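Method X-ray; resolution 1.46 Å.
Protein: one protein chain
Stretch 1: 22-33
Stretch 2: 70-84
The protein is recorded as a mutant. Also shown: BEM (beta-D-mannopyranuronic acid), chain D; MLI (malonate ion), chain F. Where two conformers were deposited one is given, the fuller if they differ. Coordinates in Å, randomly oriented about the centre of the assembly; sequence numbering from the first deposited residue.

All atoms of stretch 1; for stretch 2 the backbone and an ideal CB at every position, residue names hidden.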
# COMPACT_ATOMS: atom_id res chain seq x y z
N HIS B 22 13.29 9.60 28.60
CA HIS B 22 12.42 10.08 27.53
C HIS B 22 12.00 8.95 26.60
O HIS B 22 10.81 8.81 26.28
CB HIS B 22 13.06 11.23 26.76
CG HIS B 22 12.22 11.70 25.61
ND1 HIS B 22 12.50 11.35 24.30
CD2 HIS B 22 11.10 12.45 25.57
CE1 HIS B 22 11.59 11.89 23.51
NE2 HIS B 22 10.74 12.57 24.25
N VAL B 23 12.94 8.13 26.13
CA VAL B 23 12.53 7.06 25.22
C VAL B 23 11.55 6.13 25.91
O VAL B 23 10.61 5.63 25.29
CB VAL B 23 13.74 6.31 24.61
CG1 VAL B 23 14.48 5.50 25.66
CG2 VAL B 23 13.27 5.42 23.45
N LEU B 24 11.74 5.88 27.21
CA LEU B 24 10.81 5.00 27.90
C LEU B 24 9.40 5.60 27.93
O LEU B 24 8.42 4.88 27.71
CB LEU B 24 11.32 4.69 29.31
CG LEU B 24 12.66 3.93 29.31
CD1 LEU B 24 13.09 3.70 30.77
CD2 LEU B 24 12.53 2.62 28.59
N THR B 25 9.25 6.88 28.16
CA THR B 25 7.90 7.47 28.20
C THR B 25 7.21 7.43 26.86
O THR B 25 6.04 7.52 26.77
CB THR B 25 7.89 8.94 28.67
OG1 THR B 25 8.67 9.76 27.83
CG2 THR B 25 8.39 9.04 30.08
N GLU B 26 7.99 7.27 25.82
CA GLU B 26 7.48 7.21 24.46
C GLU B 26 7.23 5.80 23.96
O GLU B 26 6.87 5.60 22.84
CB GLU B 26 8.50 7.88 23.53
CG GLU B 26 8.64 9.39 23.68
CD GLU B 26 7.46 10.14 23.12
OE1 GLU B 26 7.08 9.86 22.01
OE2 GLU B 26 6.91 10.99 23.80
N SER B 27 7.43 4.84 24.83
CA SER B 27 7.36 3.44 24.47
C SER B 27 6.64 2.51 25.41
O SER B 27 6.16 2.90 26.43
CB SER B 27 8.79 2.88 24.37
OG SER B 27 9.66 3.67 23.62
N GLU B 28 6.59 1.25 25.01
CA GLU B 28 6.12 0.16 25.82
C GLU B 28 7.17 -0.94 25.76
O GLU B 28 7.99 -0.89 24.94
CB GLU B 28 4.74 -0.37 25.43
CG GLU B 28 4.64 -0.96 24.05
CD GLU B 28 3.21 -1.31 23.69
OE1 GLU B 28 2.35 -0.47 23.90
OE2 GLU B 28 3.01 -2.41 23.23
N LEU B 29 7.10 -1.91 26.66
CA LEU B 29 8.01 -3.05 26.68
C LEU B 29 7.27 -4.27 26.15
O LEU B 29 6.17 -4.59 26.61
CB LEU B 29 8.50 -3.33 28.10
CG LEU B 29 9.49 -4.50 28.23
CD1 LEU B 29 10.82 -4.18 27.53
CD2 LEU B 29 9.72 -4.85 29.69
N GLN B 30 7.85 -4.91 25.14
CA GLN B 30 7.30 -6.12 24.54
C GLN B 30 8.33 -7.21 24.78
O GLN B 30 9.42 -7.19 24.19
CB GLN B 30 7.03 -5.91 23.04
CG GLN B 30 6.09 -4.73 22.78
CD GLN B 30 5.65 -4.58 21.33
OE1 GLN B 30 6.26 -5.15 20.41
NE2 GLN B 30 4.60 -3.79 21.12
N ILE B 31 8.02 -8.09 25.70
CA ILE B 31 8.97 -9.09 26.14
C ILE B 31 8.39 -10.48 26.29
O ILE B 31 7.34 -10.65 26.79
CB ILE B 31 9.59 -8.61 27.47
CG1 ILE B 31 10.67 -9.54 27.99
CG2 ILE B 31 8.53 -8.36 28.52
CD1 ILE B 31 11.43 -8.95 29.13
N SER B 32 9.12 -11.45 25.82
CA SER B 32 8.73 -12.82 25.92
C SER B 32 8.99 -13.36 27.31
O SER B 32 9.85 -12.93 27.99
CB SER B 32 9.60 -13.63 24.96
OG SER B 32 9.38 -13.30 23.63
N ASP B 33 8.20 -14.34 27.69
CA ASP B 33 8.40 -15.11 28.89
C ASP B 33 9.35 -16.17 28.32
O ASP B 33 8.99 -16.92 27.49
CB ASP B 33 7.08 -15.73 29.35
CG ASP B 33 7.25 -16.76 30.45
OD1 ASP B 33 8.33 -17.11 30.82
OD2 ASP B 33 6.22 -17.21 30.90
N UNK B 70 18.24 -8.86 27.70
CA UNK B 70 18.61 -10.25 27.48
C UNK B 70 17.38 -11.06 27.07
O UNK B 70 16.25 -10.71 27.43
CB UNK B 70 19.25 -10.84 28.74
N UNK B 71 17.60 -12.14 26.34
CA UNK B 71 16.55 -13.10 26.06
C UNK B 71 17.15 -14.42 25.61
O UNK B 71 18.16 -14.43 24.88
CB UNK B 71 15.59 -12.56 25.00
N UNK B 72 16.53 -15.51 25.98
CA UNK B 72 16.92 -16.84 25.54
C UNK B 72 15.89 -17.46 24.64
O UNK B 72 14.74 -17.13 24.68
CB UNK B 72 17.17 -17.75 26.74
N UNK B 73 16.35 -18.38 23.81
CA UNK B 73 15.56 -19.16 22.89
C UNK B 73 15.27 -18.52 21.56
O UNK B 73 15.16 -17.36 21.47
CB UNK B 73 14.23 -19.52 23.56
N UNK B 74 15.16 -19.34 20.55
CA UNK B 74 14.93 -18.92 19.21
C UNK B 74 13.59 -18.24 19.09
O UNK B 74 12.65 -18.70 19.64
CB UNK B 74 15.02 -20.11 18.25
N UNK B 75 13.57 -17.12 18.37
CA UNK B 75 12.36 -16.37 18.04
C UNK B 75 11.75 -15.64 19.22
O UNK B 75 10.66 -15.06 19.08
CB UNK B 75 11.32 -17.32 17.44
N UNK B 76 12.39 -15.64 20.38
CA UNK B 76 11.90 -14.84 21.49
C UNK B 76 12.56 -13.46 21.47
O UNK B 76 13.61 -13.26 20.85
CB UNK B 76 12.16 -15.55 22.82
N UNK B 77 11.91 -12.50 22.11
CA UNK B 77 12.37 -11.12 21.98
C UNK B 77 12.17 -10.36 23.27
O UNK B 77 11.44 -10.78 24.18
CB UNK B 77 11.64 -10.41 20.84
N UNK B 78 12.84 -9.21 23.34
CA UNK B 78 12.79 -8.34 24.50
C UNK B 78 13.13 -6.94 23.99
O UNK B 78 14.31 -6.63 23.77
CB UNK B 78 13.74 -8.80 25.60
N UNK B 79 12.11 -6.11 23.78
CA UNK B 79 12.31 -4.87 23.05
C UNK B 79 11.46 -3.75 23.61
O UNK B 79 10.31 -3.96 24.01
CB UNK B 79 12.00 -5.07 21.57
N UNK B 80 12.03 -2.55 23.62
CA UNK B 80 11.25 -1.33 23.78
C UNK B 80 10.67 -0.96 22.42
O UNK B 80 11.40 -0.91 21.42
CB UNK B 80 12.10 -0.19 24.35
N UNK B 81 9.37 -0.71 22.38
CA UNK B 81 8.63 -0.42 21.15
C UNK B 81 8.14 1.02 21.26
O UNK B 81 7.27 1.32 22.09
CB UNK B 81 7.47 -1.39 20.94
N UNK B 82 8.72 1.91 20.47
CA UNK B 82 8.33 3.32 20.49
C UNK B 82 6.94 3.45 19.90
O UNK B 82 6.65 2.91 18.82
CB UNK B 82 9.33 4.19 19.72
N UNK B 83 6.05 4.16 20.61
CA UNK B 83 4.62 4.10 20.29
C UNK B 83 4.24 4.76 18.97
O UNK B 83 3.25 4.35 18.36
CB UNK B 83 3.82 4.76 21.42
N UNK B 84 4.96 5.79 18.54
CA UNK B 84 4.54 6.52 17.35
C UNK B 84 4.58 5.63 16.11
O UNK B 84 5.62 5.07 15.76
CB UNK B 84 5.43 7.75 17.14
C1 BEM D . 6.73 -10.59 13.37
C2 BEM D . 6.43 -10.87 11.91
O2 BEM D . 6.34 -9.65 11.19
C3 BEM D . 7.49 -11.77 11.33
O3 BEM D . 7.30 -11.92 9.96
C4 BEM D . 8.89 -11.25 11.62
O4 BEM D . 9.81 -12.30 11.34
C5 BEM D . 9.03 -10.89 13.08
O5 BEM D . 8.01 -10.05 13.54
C6 BEM D . 10.30 -10.15 13.19
O6B BEM D . 10.26 -8.92 13.21
O6A BEM D . 11.32 -10.78 13.45
O1 BEM D . 5.85 -9.62 13.90
C1 MLI F . 2.64 -5.07 17.41
C2 MLI F . 2.28 -5.75 18.70
C3 MLI F . 2.87 -3.61 17.62
O6 MLI F . 2.97 -6.68 19.07
O7 MLI F . 1.33 -5.40 19.36
O8 MLI F . 3.70 -3.25 18.42
O9 MLI F . 2.20 -2.89 16.96

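Position 70 points its CB away from stretch 1, so the visible atoms set no preference. It is Lys 70. Position 71 points toward stretch 1. A long, flexible side chain could reach it. Met 71 does: CE lies 4.0 Å from Ile 31 CG1 and 3.5 Å from Ser 32 O.

Positions 72 to 75 lie beyond contact, and almost any polar residue would do. At 75 the left-handed backbone favours glycine, asparagine or aspartate; at 73 phi is also positive but psi is extended, which suits glycine best. The residues are Lys 72, Asn 73 all the same, Asp 74 and His 75; a type II turn runs from 73 to 76.

At 76 the CB points toward stretch 1, 3.7 Å from Ser 32 OG. A medium apolar or small polar side chain would suit. Leu 76 places CD2 3.6 Å from Ser 32 OG.

Position 77 points sideways. Its O accepts from Ser 32 N, 2.9 Å, and its N donates to Ser 32 OG, 3.1 Å, so the main chain is held whatever the side chain. The mannuronate carboxylate beyond invites a long basic chain. Arg 77 NH1 donates to BEM O6A at 3.3 Å.

Position 78 shares a face with Ile 31. An apolar residue is the obvious guess. Asn 78 instead sends ND2 to Lys 70 O, 2.9 Å, while OD1, 3.5 Å from Ile 31 CD1, has no polar partner.

Position 79 faces the side of Gln 30, and several polar residues would fit. Glu 79 forms a salt bridge with Arg 77, OE1 to NE 2.9 Å; waters link OE1 to Gln 30 O and OE1.

At 80 the CB lies 4.5 Å from Ser 27 CB. A compact apolar residue suits. Val 80 CG2 is 4.1 Å from Leu 24 CD2, and CG1 3.2 Å from Ser 27 OG.

Position 81 sits beside Gln 30, with a malonate nearby. A basic chain is likely. Arg 81 NE donates to MLI O8 at 2.8 Å, as does Gln 30 NE2 at 2.9 Å.

Position 82 faces Ser 27 OG, already donated to Val 23 O, so an apolar residue is reasonable. Val 82 CG2 is 4.2 Å from Val 23 CG2.

At 83 the carboxylate of Glu 28 calls for a donor. His 83 NE2 donates to Glu 28 OE1, 2.7 Å.

Position 84 is open to anything soluble: Lys 84 leads away.

Stretch 2 (70-84) KMKNDHLRNEVRVHK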
# COMPACT_ATOMS: atom_id res chain seq x y z
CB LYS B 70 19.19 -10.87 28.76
CG LYS B 70 20.43 -10.14 29.27
CD LYS B 70 20.81 -10.56 30.69
CE LYS B 70 21.84 -11.67 30.70
NZ LYS B 70 22.26 -11.98 32.10
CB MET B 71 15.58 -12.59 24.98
CG MET B 71 14.38 -13.51 24.70
SD MET B 71 13.49 -14.04 26.19
CE MET B 71 13.15 -12.46 26.98
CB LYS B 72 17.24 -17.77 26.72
CG LYS B 72 16.10 -18.06 27.65
CD LYS B 72 16.42 -19.29 28.50
CE LYS B 72 15.39 -19.51 29.58
NZ LYS B 72 15.50 -20.84 30.29
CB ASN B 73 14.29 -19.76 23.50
CG ASN B 73 14.55 -20.50 24.79
OD1 ASN B 73 15.49 -21.22 24.92
ND2 ASN B 73 13.70 -20.31 25.74
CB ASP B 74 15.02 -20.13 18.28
CG ASP B 74 15.27 -19.77 16.84
OD1 ASP B 74 15.69 -18.67 16.57
OD2 ASP B 74 15.07 -20.61 15.98
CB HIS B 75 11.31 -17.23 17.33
CG HIS B 75 11.87 -18.01 16.18
ND1 HIS B 75 11.83 -19.38 16.12
CD2 HIS B 75 12.49 -17.60 15.05
CE1 HIS B 75 12.40 -19.79 15.00
NE2 HIS B 75 12.81 -18.73 14.33
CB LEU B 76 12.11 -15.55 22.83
CG LEU B 76 11.31 -16.85 23.03
CD1 LEU B 76 11.32 -17.30 24.49
CD2 LEU B 76 9.88 -16.70 22.54
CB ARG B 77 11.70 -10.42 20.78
CG ARG B 77 10.22 -10.68 20.61
CD ARG B 77 9.77 -10.55 19.15
NE ARG B 77 10.46 -9.48 18.43
CZ ARG B 77 11.11 -9.65 17.28
NH1 ARG B 77 11.15 -10.84 16.70
NH2 ARG B 77 11.72 -8.62 16.70
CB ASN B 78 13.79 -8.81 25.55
CG ASN B 78 13.88 -7.88 26.73
OD1 ASN B 78 13.10 -6.94 26.86
ND2 ASN B 78 14.83 -8.15 27.63
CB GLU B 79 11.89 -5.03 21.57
CG GLU B 79 12.77 -6.00 20.78
CD GLU B 79 12.13 -6.42 19.48
OE1 GLU B 79 10.92 -6.77 19.47
OE2 GLU B 79 12.84 -6.41 18.46
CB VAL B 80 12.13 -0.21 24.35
CG1 VAL B 80 11.49 1.14 24.14
CG2 VAL B 80 12.41 -0.44 25.84
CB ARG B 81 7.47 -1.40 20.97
CG ARG B 81 6.73 -1.33 19.63
CD ARG B 81 5.60 -0.28 19.62
NE ARG B 81 4.60 -0.59 18.60
CZ ARG B 81 4.11 0.26 17.70
NH1 ARG B 81 3.17 -0.16 16.84
NH2 ARG B 81 4.49 1.53 17.67
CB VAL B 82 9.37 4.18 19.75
CG1 VAL B 82 9.00 5.65 19.80
CG2 VAL B 82 10.78 3.96 20.34
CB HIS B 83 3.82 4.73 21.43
CG HIS B 83 3.59 3.79 22.56
ND1 HIS B 83 3.74 4.15 23.88
CD2 HIS B 83 3.19 2.49 22.57
CE1 HIS B 83 3.44 3.12 24.66
NE2 HIS B 83 3.09 2.11 23.88
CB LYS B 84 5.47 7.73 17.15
CG LYS B 84 5.15 8.55 15.90
CD LYS B 84 3.86 9.32 16.05
CE LYS B 84 3.53 10.09 14.78
NZ LYS B 84 2.26 10.89 14.93
O HOH W 1 4.09 6.59 25.01
O HOH W 2 6.09 7.45 20.82
O HOH W 3 7.84 -7.16 19.88
O HOH W 4 9.43 -7.81 21.46
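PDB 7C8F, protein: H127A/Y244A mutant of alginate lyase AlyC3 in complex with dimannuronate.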